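Local atomic coordinates of beta-fructofuranosidase (Bifidobacterium adolescentis, PDB entry 6NOB), a protein that probably hydrolyses terminal beta-fructofuranosides such as sucrose, as expected of a beta-fructofuranosidase of glycoside hydrolase family 32. Residues Ala29-Ala34 with Phe55-Pro60; Thr342-Lys347 with Trp356-Pro361; Thr578-Val583 with Val594-Gly599. One frame throughout, in Å; residues are numbered along the deposited sequence.

The three contacts lie in three different parts of the chain, none touching another; interactions 1 and 3 are the farthest apart, with centres about 55 Å from each other on opposite sides of the chain's centre. Interaction 1 is wholly buried and apolar: two sheets of an N-terminal beta sandwich face each other without a hydrogen bond between the segments. Interactions 2 and 3 instead each join the two strands of a separate hairpin and are partly buried. In 342-347 with 356-361, in the propeller region, backbone bonds are flanked by aromatic packing and a charged cluster. In 578-583 with 594-599, in the C-terminal sandwich, one asparagine amide does much of the bonding beyond the strand ends.

Interaction 1: Ala29-Ala34 with Phe55-Pro60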
# COMPACT_ATOMS: atom_id res chain seq x y z
N ALA A 29 28.50 -18.82 -9.91
CA ALA A 29 27.08 -18.70 -10.20
C ALA A 29 26.92 -17.99 -11.54
O ALA A 29 27.28 -16.82 -11.67
CB ALA A 29 26.35 -17.94 -9.08
N VAL A 30 26.39 -18.71 -12.53
CA VAL A 30 26.40 -18.25 -13.91
C VAL A 30 25.00 -18.32 -14.51
O VAL A 30 24.20 -19.20 -14.18
CB VAL A 30 27.38 -19.09 -14.77
CG1 VAL A 30 27.58 -18.46 -16.14
CG2 VAL A 30 28.71 -19.24 -14.07
N VAL A 31 24.71 -17.36 -15.39
CA VAL A 31 23.55 -17.40 -16.27
C VAL A 31 24.05 -17.27 -17.70
O VAL A 31 24.89 -16.41 -17.99
CB VAL A 31 22.54 -16.28 -15.95
CG1 VAL A 31 21.26 -16.50 -16.73
CG2 VAL A 31 22.26 -16.22 -14.45
N THR A 32 23.54 -18.11 -18.58
CA THR A 32 23.90 -18.06 -19.99
C THR A 32 22.65 -18.09 -20.85
O THR A 32 21.58 -18.54 -20.43
CB THR A 32 24.83 -19.22 -20.37
OG1 THR A 32 24.28 -20.46 -19.90
CG2 THR A 32 26.21 -19.02 -19.77
N VAL A 33 22.80 -17.57 -22.07
CA VAL A 33 21.75 -17.57 -23.08
C VAL A 33 22.32 -18.15 -24.36
O VAL A 33 23.46 -17.84 -24.74
CB VAL A 33 21.19 -16.15 -23.32
CG1 VAL A 33 19.89 -16.22 -24.12
CG2 VAL A 33 20.96 -15.42 -22.01
N ALA A 34 21.54 -19.00 -25.02
CA ALA A 34 21.95 -19.62 -26.27
C ALA A 34 20.81 -19.52 -27.28
O ALA A 34 19.63 -19.50 -26.91
CB ALA A 34 22.34 -21.09 -26.07
N PHE A 55 20.22 -9.52 -12.75
CA PHE A 55 20.82 -9.58 -14.08
C PHE A 55 19.94 -8.87 -15.09
O PHE A 55 18.71 -8.96 -15.04
CB PHE A 55 21.01 -11.04 -14.52
CG PHE A 55 22.01 -11.80 -13.71
CD1 PHE A 55 23.35 -11.81 -14.06
CD2 PHE A 55 21.61 -12.54 -12.61
CE1 PHE A 55 24.27 -12.52 -13.32
CE2 PHE A 55 22.53 -13.25 -11.86
CZ PHE A 55 23.86 -13.24 -12.22
N SER A 56 20.58 -8.16 -16.02
CA SER A 56 19.91 -7.57 -17.17
C SER A 56 20.71 -7.98 -18.40
O SER A 56 21.82 -7.48 -18.61
CB SER A 56 19.81 -6.05 -17.05
OG SER A 56 18.58 -5.68 -16.45
N ILE A 57 20.16 -8.88 -19.20
CA ILE A 57 20.88 -9.53 -20.29
C ILE A 57 20.24 -9.14 -21.61
O ILE A 57 19.01 -9.25 -21.76
CB ILE A 57 20.90 -11.06 -20.11
CG1 ILE A 57 21.49 -11.43 -18.75
CG2 ILE A 57 21.68 -11.71 -21.24
CD1 ILE A 57 21.07 -12.79 -18.25
N ALA A 58 21.06 -8.69 -22.55
CA ALA A 58 20.57 -8.38 -23.89
C ALA A 58 20.21 -9.67 -24.62
O ALA A 58 21.00 -10.62 -24.64
CB ALA A 58 21.62 -7.60 -24.67
N VAL A 59 19.03 -9.69 -25.22
CA VAL A 59 18.56 -10.85 -25.98
C VAL A 59 18.09 -10.37 -27.35
O VAL A 59 17.60 -9.23 -27.47
CB VAL A 59 17.44 -11.59 -25.24
CG1 VAL A 59 17.96 -12.17 -23.93
CG2 VAL A 59 16.25 -10.67 -24.98
N PRO A 60 18.22 -11.17 -28.40
CA PRO A 60 17.75 -10.75 -29.72
C PRO A 60 16.24 -10.84 -29.84
O PRO A 60 15.58 -11.71 -29.27
CB PRO A 60 18.43 -11.74 -30.67
CG PRO A 60 18.60 -12.96 -29.85
CD PRO A 60 18.91 -12.47 -28.45
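Val31 is the first residue of 29-34 to reach the other strand, meeting Phe55 tip to tip. Val31 CG2 stands over one face of the aromatic ring, 4.0 Å from the Phe55 ring centroid and 14° off the normal, a CH-pi contact displaced toward the rim. The closest ring atom is CE2, with Phe55 CE2 to Val31 CG2 at 3.9 Å. Because Val31 CG1 is anti to the backbone N (chi1 -171°), CG2 lies beside that N and serves Phe55, while CG1 is left for Ile57, touching its CD1 at 4.0 Å. The next contact comes from Val33. Val33 CG2 packs against Ile57 CG2 at 3.9 Å, the two side chains sliding past each other in opposite directions. Ile57 thus uses two branches, CD1 on Val31 and CG2 on Val33, and bridges the two valines. Farther on, the packing thins: Val33 CG1 to Val59 CG1 is 4.5 Å. No hydrogen bond joins the segments, so the contact rests on apolar surface alone. The strand axes run 9.1 Å apart, their directions differing by 21°, the geometry of facing sheets in a beta sandwich. Strand 30-34 lies between 64-70 and 40-45 in one four-stranded antiparallel sheet; strand 52-58 forms an outer edge of the other, beside 16-23. Val31 also rests on Val67 of its own sheet and on Leu19 and Leu72 of the facing one, while Phe55 packs on Ala21 of the adjacent strand 16-23 and on Leu72 of 72-80, and reaches across to His44 of strand 40-45.

Interaction 2: Thr342-Lys347 with Trp356-Pro361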
# COMPACT_ATOMS: atom_id res chain seq x y z
N THR A 342 7.25 15.09 11.73
CA THR A 342 8.22 16.17 11.63
C THR A 342 8.13 16.83 10.26
O THR A 342 8.21 16.15 9.23
CB THR A 342 9.62 15.64 11.90
OG1 THR A 342 9.75 14.32 11.34
CG2 THR A 342 9.89 15.59 13.40
N LEU A 343 7.96 18.15 10.26
CA LEU A 343 7.73 18.91 9.05
C LEU A 343 9.02 19.58 8.57
O LEU A 343 9.78 20.13 9.37
CB LEU A 343 6.65 19.98 9.28
CG LEU A 343 6.12 20.72 8.06
CD1 LEU A 343 5.42 19.76 7.11
CD2 LEU A 343 5.19 21.84 8.48
N PHE A 344 9.25 19.51 7.26
CA PHE A 344 10.38 20.16 6.61
C PHE A 344 9.89 20.94 5.41
O PHE A 344 8.86 20.62 4.82
CB PHE A 344 11.44 19.15 6.15
CG PHE A 344 12.05 18.34 7.26
CD1 PHE A 344 11.41 17.20 7.74
CD2 PHE A 344 13.26 18.71 7.82
CE1 PHE A 344 11.97 16.45 8.76
CE2 PHE A 344 13.82 17.96 8.84
CZ PHE A 344 13.18 16.83 9.31
N SER A 345 10.64 21.98 5.03
CA SER A 345 10.29 22.78 3.86
C SER A 345 11.55 23.16 3.09
O SER A 345 12.63 23.32 3.66
CB SER A 345 9.53 24.05 4.24
OG SER A 345 10.32 24.90 5.04
N ALA A 346 11.38 23.31 1.78
CA ALA A 346 12.45 23.72 0.89
C ALA A 346 11.93 24.74 -0.11
O ALA A 346 10.79 24.66 -0.55
CB ALA A 346 13.04 22.52 0.14
N LYS A 347 12.78 25.71 -0.46
CA LYS A 347 12.40 26.72 -1.43
C LYS A 347 12.36 26.13 -2.83
O LYS A 347 13.32 25.50 -3.28
CB LYS A 347 13.38 27.90 -1.38
CG LYS A 347 12.98 29.05 -2.29
CD LYS A 347 13.26 30.40 -1.65
CE LYS A 347 12.60 31.53 -2.44
NZ LYS A 347 13.57 32.61 -2.78
N TRP A 356 16.65 21.26 3.04
CA TRP A 356 15.34 21.08 3.65
C TRP A 356 15.39 21.59 5.09
O TRP A 356 16.16 21.07 5.91
CB TRP A 356 14.91 19.62 3.57
CG TRP A 356 14.54 19.25 2.17
CD1 TRP A 356 15.38 18.82 1.19
CD2 TRP A 356 13.23 19.33 1.58
NE1 TRP A 356 14.67 18.61 0.02
CE2 TRP A 356 13.36 18.91 0.24
CE3 TRP A 356 11.97 19.70 2.06
CZ2 TRP A 356 12.27 18.86 -0.63
CZ3 TRP A 356 10.89 19.65 1.20
CH2 TRP A 356 11.05 19.23 -0.13
N ARG A 357 14.59 22.61 5.37
CA ARG A 357 14.60 23.29 6.66
C ARG A 357 13.63 22.60 7.62
O ARG A 357 12.47 22.38 7.28
CB ARG A 357 14.20 24.76 6.46
CG ARG A 357 14.28 25.63 7.69
CD ARG A 357 13.91 27.06 7.33
NE ARG A 357 12.50 27.19 7.00
CZ ARG A 357 11.97 28.23 6.35
NH1 ARG A 357 12.75 29.23 5.96
NH2 ARG A 357 10.67 28.26 6.09
N TYR A 358 14.12 22.27 8.81
CA TYR A 358 13.27 21.64 9.81
C TYR A 358 12.30 22.66 10.39
O TYR A 358 12.71 23.72 10.87
CB TYR A 358 14.12 21.01 10.92
CG TYR A 358 13.31 20.32 12.00
CD1 TYR A 358 12.16 19.60 11.68
CD2 TYR A 358 13.69 20.39 13.33
CE1 TYR A 358 11.42 18.98 12.66
CE2 TYR A 358 12.95 19.76 14.32
CZ TYR A 358 11.81 19.06 13.97
OH TYR A 358 11.06 18.43 14.94
N GLU A 359 11.01 22.33 10.34
CA GLU A 359 9.96 23.24 10.78
C GLU A 359 9.32 22.84 12.10
O GLU A 359 8.37 23.50 12.54
CB GLU A 359 8.87 23.35 9.70
CG GLU A 359 9.38 23.82 8.34
CD GLU A 359 9.32 25.33 8.18
OE1 GLU A 359 9.91 25.86 7.22
OE2 GLU A 359 8.68 25.99 9.03
N GLY A 360 9.80 21.78 12.74
CA GLY A 360 9.19 21.29 13.95
C GLY A 360 8.12 20.25 13.66
O GLY A 360 7.78 19.98 12.50
N PRO A 361 7.58 19.63 14.71
CA PRO A 361 6.48 18.67 14.52
C PRO A 361 5.17 19.38 14.22
O PRO A 361 4.65 20.13 15.04
CB PRO A 361 6.43 17.93 15.86
CG PRO A 361 6.95 18.93 16.85
CD PRO A 361 8.01 19.71 16.12
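Ser345 pairs with Arg357 by two backbone bonds, Ser345 N to Arg357 O at 2.9 Å and Arg357 N to Ser345 O at 2.7 Å. Its OG, set between the backbone N and the carbonyl carbon (chi1 63°), hydrogen-bonds to Glu359 OE1; the modelled 2.4 Å between Ser345 OG and Glu359 OE1 is doubtfully short. The same oxygen is gripped side-on by Arg357, whose NE lies 2.9 Å and NH2 2.8 Å from Glu359 OE1, the latter on its syn lone pair. An alanine in place of Glu359 would probably leave the Arg357 guanidinium without its carboxylate and freer to turn, close to the like charge of Arg285, which also bonds to Ser345 OG. The segments form an antiparallel hairpin, two adjacent strands in a blade of the family's five-bladed beta propeller, with strand 285-295 on the other side of 342-347. On the face carrying Phe344 and Tyr358, their rings meet obliquely, planes at 37°, with Phe344 CE2 3.7 Å from Tyr358 CD1. Trp356 lays its six-membered ring over Ala346, whose CB sits 3.4 Å from the centroid of that Trp356 ring, over its centre, while Trp356 CE3 also borders Phe344 CB.

Interaction 3: Thr578-Val583 with Val594-Gly599; sequences TDVRQV and VFLNGG
Asn597 CG is anti to its carbonyl carbon (chi1 -77°) and OD1 eclipses CA (chi2 3°), which turns the amide toward the loop 578-581. There it works on two sides. Asn597 OD1 receives Arg581 N at 2.9 Å, the donor in the carbonyl plane, and Gln582 N more weakly, while Asn597 ND2 donates almost straight to Asp579 O at 3.1 Å, meeting it 39° out of that carbonyl's plane. ND2 has a further partner in Gln600 OE1. One amide thus ties down the backbone just ahead of strand 582-588, where the pairing with 591-596 has not yet begun. The backbone adds a bond from Asn597 N to Gln582 O at 2.9 Å. Both segments belong to the hairpin 582-588/591-596, in a six-stranded antiparallel sheet of the C-terminal beta sandwich that follows the propeller in family 32. The second strand leaves the pairing through a type I' turn with Asn597 and Gly598 at its corners, closed by Gly599 N to Leu596 O at 2.9 Å, and the chain continues to strand 601-606. Leu596 and Val583, a non-hydrogen-bonded pair, lie side by side on one face, Leu596 CD2 touching Val583 CG2 at 3.8 Å. Its other methyl, Leu596 CD1, meets Val580 CG2 at 3.9 Å, so this leucine links the strand to the incoming loop. On the side away from 594-599, Arg581 NH2 bonds to Val580 O and forms a salt bridge with Asp529.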
# COMPACT_ATOMS: atom_id res chain seq x y z
N THR A 578 -23.35 6.11 13.71
CA THR A 578 -24.73 5.72 13.95
C THR A 578 -25.56 5.95 12.69
O THR A 578 -25.13 6.62 11.75
CB THR A 578 -25.32 6.52 15.12
OG1 THR A 578 -25.06 7.92 14.93
CG2 THR A 578 -24.70 6.08 16.43
N ASP A 579 -26.76 5.37 12.69
CA ASP A 579 -27.76 5.61 11.66
C ASP A 579 -27.23 5.27 10.26
O ASP A 579 -27.23 6.10 9.35
CB ASP A 579 -28.26 7.06 11.72
CG ASP A 579 -28.95 7.38 13.04
OD1 ASP A 579 -29.94 6.69 13.37
OD2 ASP A 579 -28.50 8.31 13.74
N VAL A 580 -26.78 4.02 10.12
CA VAL A 580 -26.39 3.52 8.81
C VAL A 580 -27.64 3.27 7.98
O VAL A 580 -28.56 2.57 8.42
CB VAL A 580 -25.54 2.25 8.94
CG1 VAL A 580 -25.21 1.68 7.57
CG2 VAL A 580 -24.27 2.54 9.73
N ARG A 581 -27.68 3.83 6.77
CA ARG A 581 -28.84 3.66 5.90
C ARG A 581 -28.43 3.12 4.54
O ARG A 581 -29.22 2.43 3.88
CB ARG A 581 -29.60 4.97 5.75
CG ARG A 581 -30.21 5.49 7.04
CD ARG A 581 -31.26 4.53 7.58
NE ARG A 581 -31.83 5.02 8.84
CZ ARG A 581 -31.32 4.76 10.04
NH1 ARG A 581 -31.90 5.26 11.12
NH2 ARG A 581 -30.23 4.02 10.16
N GLN A 582 -27.21 3.42 4.10
CA GLN A 582 -26.68 2.90 2.85
C GLN A 582 -25.47 2.02 3.14
O GLN A 582 -24.55 2.44 3.85
CB GLN A 582 -26.29 4.02 1.89
CG GLN A 582 -25.83 3.50 0.53
CD GLN A 582 -25.53 4.61 -0.46
OE1 GLN A 582 -25.37 5.77 -0.08
NE2 GLN A 582 -25.45 4.25 -1.74
N VAL A 583 -25.48 0.81 2.60
CA VAL A 583 -24.36 -0.12 2.70
C VAL A 583 -23.91 -0.45 1.28
O VAL A 583 -24.69 -1.00 0.49
CB VAL A 583 -24.73 -1.40 3.47
CG1 VAL A 583 -23.56 -2.37 3.45
CG2 VAL A 583 -25.13 -1.06 4.90
N VAL A 594 -16.08 -2.11 2.40
CA VAL A 594 -17.45 -1.69 2.69
C VAL A 594 -17.46 -0.19 2.92
O VAL A 594 -16.61 0.35 3.63
CB VAL A 594 -18.00 -2.44 3.92
CG1 VAL A 594 -19.40 -1.94 4.25
CG2 VAL A 594 -17.99 -3.94 3.68
N PHE A 595 -18.44 0.49 2.32
CA PHE A 595 -18.62 1.93 2.46
C PHE A 595 -20.04 2.20 2.94
O PHE A 595 -21.00 1.73 2.34
CB PHE A 595 -18.32 2.65 1.14
CG PHE A 595 -16.93 2.39 0.64
CD1 PHE A 595 -16.66 1.31 -0.18
CD2 PHE A 595 -15.88 3.22 1.01
CE1 PHE A 595 -15.38 1.06 -0.63
CE2 PHE A 595 -14.60 2.98 0.57
CZ PHE A 595 -14.35 1.90 -0.26
N LEU A 596 -20.15 2.96 4.03
CA LEU A 596 -21.44 3.23 4.67
C LEU A 596 -21.81 4.69 4.50
O LEU A 596 -20.94 5.58 4.58
CB LEU A 596 -21.40 2.86 6.15
CG LEU A 596 -20.93 1.44 6.47
CD1 LEU A 596 -21.05 1.16 7.96
CD2 LEU A 596 -21.72 0.43 5.67
N ASN A 597 -23.10 4.94 4.28
CA ASN A 597 -23.64 6.30 4.16
C ASN A 597 -22.86 7.12 3.13
O ASN A 597 -22.57 8.30 3.33
CB ASN A 597 -23.65 7.00 5.52
CG ASN A 597 -24.78 6.53 6.40
OD1 ASN A 597 -25.54 5.64 6.04
ND2 ASN A 597 -24.90 7.14 7.58
N GLY A 598 -22.53 6.48 2.01
CA GLY A 598 -21.82 7.17 0.94
C GLY A 598 -20.39 7.53 1.26
O GLY A 598 -19.84 8.44 0.64
N GLY A 599 -19.77 6.84 2.21
CA GLY A 599 -18.40 7.11 2.58
C GLY A 599 -18.20 7.79 3.91
O GLY A 599 -17.08 8.21 4.21